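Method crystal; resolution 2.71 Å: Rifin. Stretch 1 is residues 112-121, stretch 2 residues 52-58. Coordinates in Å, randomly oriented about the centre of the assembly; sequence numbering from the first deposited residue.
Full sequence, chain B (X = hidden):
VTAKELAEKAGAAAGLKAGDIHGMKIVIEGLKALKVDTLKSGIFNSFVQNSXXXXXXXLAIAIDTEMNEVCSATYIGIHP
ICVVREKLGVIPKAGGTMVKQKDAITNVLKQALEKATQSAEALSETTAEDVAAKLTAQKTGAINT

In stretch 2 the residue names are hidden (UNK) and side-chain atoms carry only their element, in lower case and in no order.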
# COMPACT_ATOMS: atom_id res chain seq x y z
N ALA B 112 -13.97 7.26 8.47
CA ALA B 112 -13.67 7.45 9.89
C ALA B 112 -13.92 8.89 10.36
O ALA B 112 -14.46 9.11 11.45
CB ALA B 112 -12.22 7.05 10.18
N LEU B 113 -13.61 9.87 9.52
CA LEU B 113 -13.69 11.26 9.96
C LEU B 113 -15.12 11.78 9.97
O LEU B 113 -15.49 12.55 10.85
CB LEU B 113 -12.83 12.15 9.06
CG LEU B 113 -12.76 13.67 9.34
CD1 LEU B 113 -11.43 14.24 8.86
CD2 LEU B 113 -13.90 14.44 8.67
N GLU B 114 -15.95 11.34 9.03
CA GLU B 114 -17.33 11.79 9.08
C GLU B 114 -18.13 10.99 10.10
O GLU B 114 -19.02 11.56 10.76
CB GLU B 114 -17.96 11.74 7.69
CG GLU B 114 -17.04 12.42 6.66
CD GLU B 114 -17.72 13.52 5.84
OE1 GLU B 114 -18.91 13.80 6.09
OE2 GLU B 114 -17.03 14.14 4.99
N LYS B 115 -17.77 9.72 10.32
CA LYS B 115 -18.10 9.00 11.54
C LYS B 115 -17.87 9.88 12.77
O LYS B 115 -18.80 10.14 13.55
CB LYS B 115 -17.20 7.76 11.58
CG LYS B 115 -17.26 6.86 12.79
CD LYS B 115 -18.63 6.33 13.11
CE LYS B 115 -18.74 4.93 12.53
NZ LYS B 115 -19.32 3.96 13.50
N ALA B 116 -16.64 10.39 12.90
CA ALA B 116 -16.27 11.13 14.11
C ALA B 116 -17.01 12.45 14.22
O ALA B 116 -17.44 12.83 15.32
CB ALA B 116 -14.76 11.38 14.12
N THR B 117 -17.15 13.19 13.12
CA THR B 117 -17.82 14.48 13.18
C THR B 117 -19.29 14.32 13.54
O THR B 117 -19.79 15.04 14.42
CB THR B 117 -17.67 15.25 11.87
OG1 THR B 117 -18.41 14.57 10.84
CG2 THR B 117 -16.21 15.41 11.49
N GLN B 118 -20.00 13.37 12.94
CA GLN B 118 -21.40 13.37 13.31
C GLN B 118 -21.58 12.69 14.66
O GLN B 118 -22.56 12.97 15.36
CB GLN B 118 -22.28 12.63 12.29
CG GLN B 118 -23.70 12.51 12.88
CD GLN B 118 -24.42 11.22 12.63
OE1 GLN B 118 -23.81 10.16 12.45
NE2 GLN B 118 -25.75 11.27 12.72
N SER B 119 -20.60 11.91 15.12
CA SER B 119 -20.75 11.43 16.48
C SER B 119 -20.46 12.54 17.48
O SER B 119 -21.11 12.63 18.52
CB SER B 119 -19.86 10.21 16.71
OG SER B 119 -20.08 9.66 17.99
N ALA B 120 -19.50 13.42 17.17
CA ALA B 120 -19.18 14.54 18.05
C ALA B 120 -20.25 15.60 18.04
O ALA B 120 -20.39 16.33 19.04
CB ALA B 120 -17.84 15.16 17.65
N GLU B 121 -21.03 15.69 16.97
CA GLU B 121 -22.07 16.72 16.93
C GLU B 121 -23.15 16.45 17.97
O GLU B 121 -23.67 17.39 18.57
CB GLU B 121 -22.71 16.80 15.53
CG GLU B 121 -21.84 17.39 14.45
CD GLU B 121 -22.58 17.50 13.13
OE1 GLU B 121 -23.76 17.08 13.08
OE2 GLU B 121 -21.99 17.99 12.15
N UNK B 52 -6.17 16.46 18.02
CA UNK B 52 -6.44 17.05 16.69
C UNK B 52 -6.97 16.00 15.69
O UNK B 52 -6.48 15.87 14.57
c UNK B 52 -1.96 16.16 16.19
c UNK B 52 -4.01 16.92 15.90
n UNK B 52 -2.50 15.48 15.20
n UNK B 52 -2.85 17.03 16.63
c UNK B 52 -3.78 15.94 14.99
c UNK B 52 -5.21 17.79 16.14
N UNK B 53 -8.04 15.31 16.10
CA UNK B 53 -8.52 14.13 15.38
C UNK B 53 -8.81 14.40 13.90
O UNK B 53 -8.41 13.60 13.05
c UNK B 53 -11.05 14.19 16.03
c UNK B 53 -12.68 15.80 16.79
c UNK B 53 -9.70 13.54 16.17
c UNK B 53 -11.90 13.85 15.00
c UNK B 53 -13.53 15.42 15.77
c UNK B 53 -11.46 15.19 16.91
o UNK B 53 -14.75 16.04 15.67
c UNK B 53 -13.14 14.46 14.87
N UNK B 54 -9.38 15.56 13.56
CA UNK B 54 -9.76 15.79 12.17
C UNK B 54 -8.57 16.07 11.27
O UNK B 54 -8.77 16.39 10.09
c UNK B 54 -10.69 18.10 13.05
o UNK B 54 -10.93 17.32 10.65
c UNK B 54 -10.81 16.91 12.03
N UNK B 55 -7.34 15.93 11.77
CA UNK B 55 -6.18 15.85 10.89
C UNK B 55 -5.95 14.44 10.35
O UNK B 55 -4.86 14.19 9.84
c UNK B 55 -3.71 18.31 12.63
c UNK B 55 -4.93 16.34 11.62
o UNK B 55 -2.75 17.56 12.91
o UNK B 55 -3.61 19.55 12.64
c UNK B 55 -5.06 17.69 12.31
N UNK B 56 -6.92 13.52 10.48
CA UNK B 56 -6.67 12.13 10.11
C UNK B 56 -6.32 11.96 8.63
O UNK B 56 -5.52 11.09 8.28
c UNK B 56 -7.81 10.83 11.93
c UNK B 56 -9.16 11.92 10.16
c UNK B 56 -7.86 11.23 10.47
N UNK B 57 -6.90 12.78 7.75
CA UNK B 57 -6.53 12.63 6.35
C UNK B 57 -5.06 12.97 6.14
O UNK B 57 -4.42 12.43 5.23
c UNK B 57 -8.83 13.52 5.94
c UNK B 57 -7.39 13.54 5.47
o UNK B 57 -6.87 14.87 5.54
N UNK B 58 -4.49 13.79 7.03
CA UNK B 58 -3.05 13.97 7.04
C UNK B 58 -2.32 12.68 7.26
O UNK B 58 -1.46 12.27 6.46

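Position 52 carries one carbon and then a five-membered ring of three carbons and two nitrogens, the imidazole pattern. Nothing of it comes near the helix 112-121; the side chain is out of reach. This is His52, whose carbonyl O accepts a hydrogen bond from the backbone N of position 55 at 2.9 Å, helping to shape the turn.

At position 53 one carbon leads to a six-carbon ring bearing one oxygen, a phenol. The CA-to-CB bond points sideways, yet the end of the side chain comes nearer the helix, where the ring reaches Ala116 and the oxygen lies by Thr117 and Ala120. The residue is Tyr53. Its CE1 sits 3.6 Å from CB of Ala116, an oblique approach, and its OH lies 3.8 Å from CB of Ala120 and 4.2 Å from CA of Thr117. Ala116 and Ala120, one helical turn apart, meet the ring and its hydroxyl in turn.

Position 54 has one carbon carrying one oxygen and one carbon, and its oxygen approaches Leu113. That branching gives Thr54, with OG1 3.6 Å from CD1 of Leu113. Here the backbones come closest in register, CA of Leu113 to CA of Thr54 being 6.4 Å.

Position 55 shows three carbons, the third carrying two oxygens: a carboxylate. Its CA-to-CB bond points away from the helix and it touches nothing there. This is Glu55, at the N-cap position.

Position 56 holds three carbons, the first carrying the other two; its CA-to-CB bond points toward the helix, and the closest contact is with Leu113. It is Val56, buried, with CG2 3.5 Å from CD1 of Leu113.

Position 57 repeats the pattern of one carbon carrying an oxygen and a carbon, with its carbon end near Leu113. Thr57 fits, its CG2 4.0 Å from CD1 of Leu113.

Position 58 has no side-chain atoms and makes no contact with the helix 112-121, so it is Gly58. A CB at its ideal place would lie 2.9 Å from O of Glu55, too close to be comfortable.

The contact works by packing, without a single hydrogen bond across it. Leu113 reaches out with chi1 and chi2 both t, and its CD1 serves Thr54, Val56 and Thr57 together; further along the helix, Tyr53 lies against two alanines. The Thr117 hydroxyl is spent within its own helix, OG1 donating to O of Glu114 at 3.1 Å. The rule to read is economical: one long aliphatic side chain, small side chains beside a tyrosine, and 282 Å² buried in all.

Stretch 2 (52-58) HYTEVTG
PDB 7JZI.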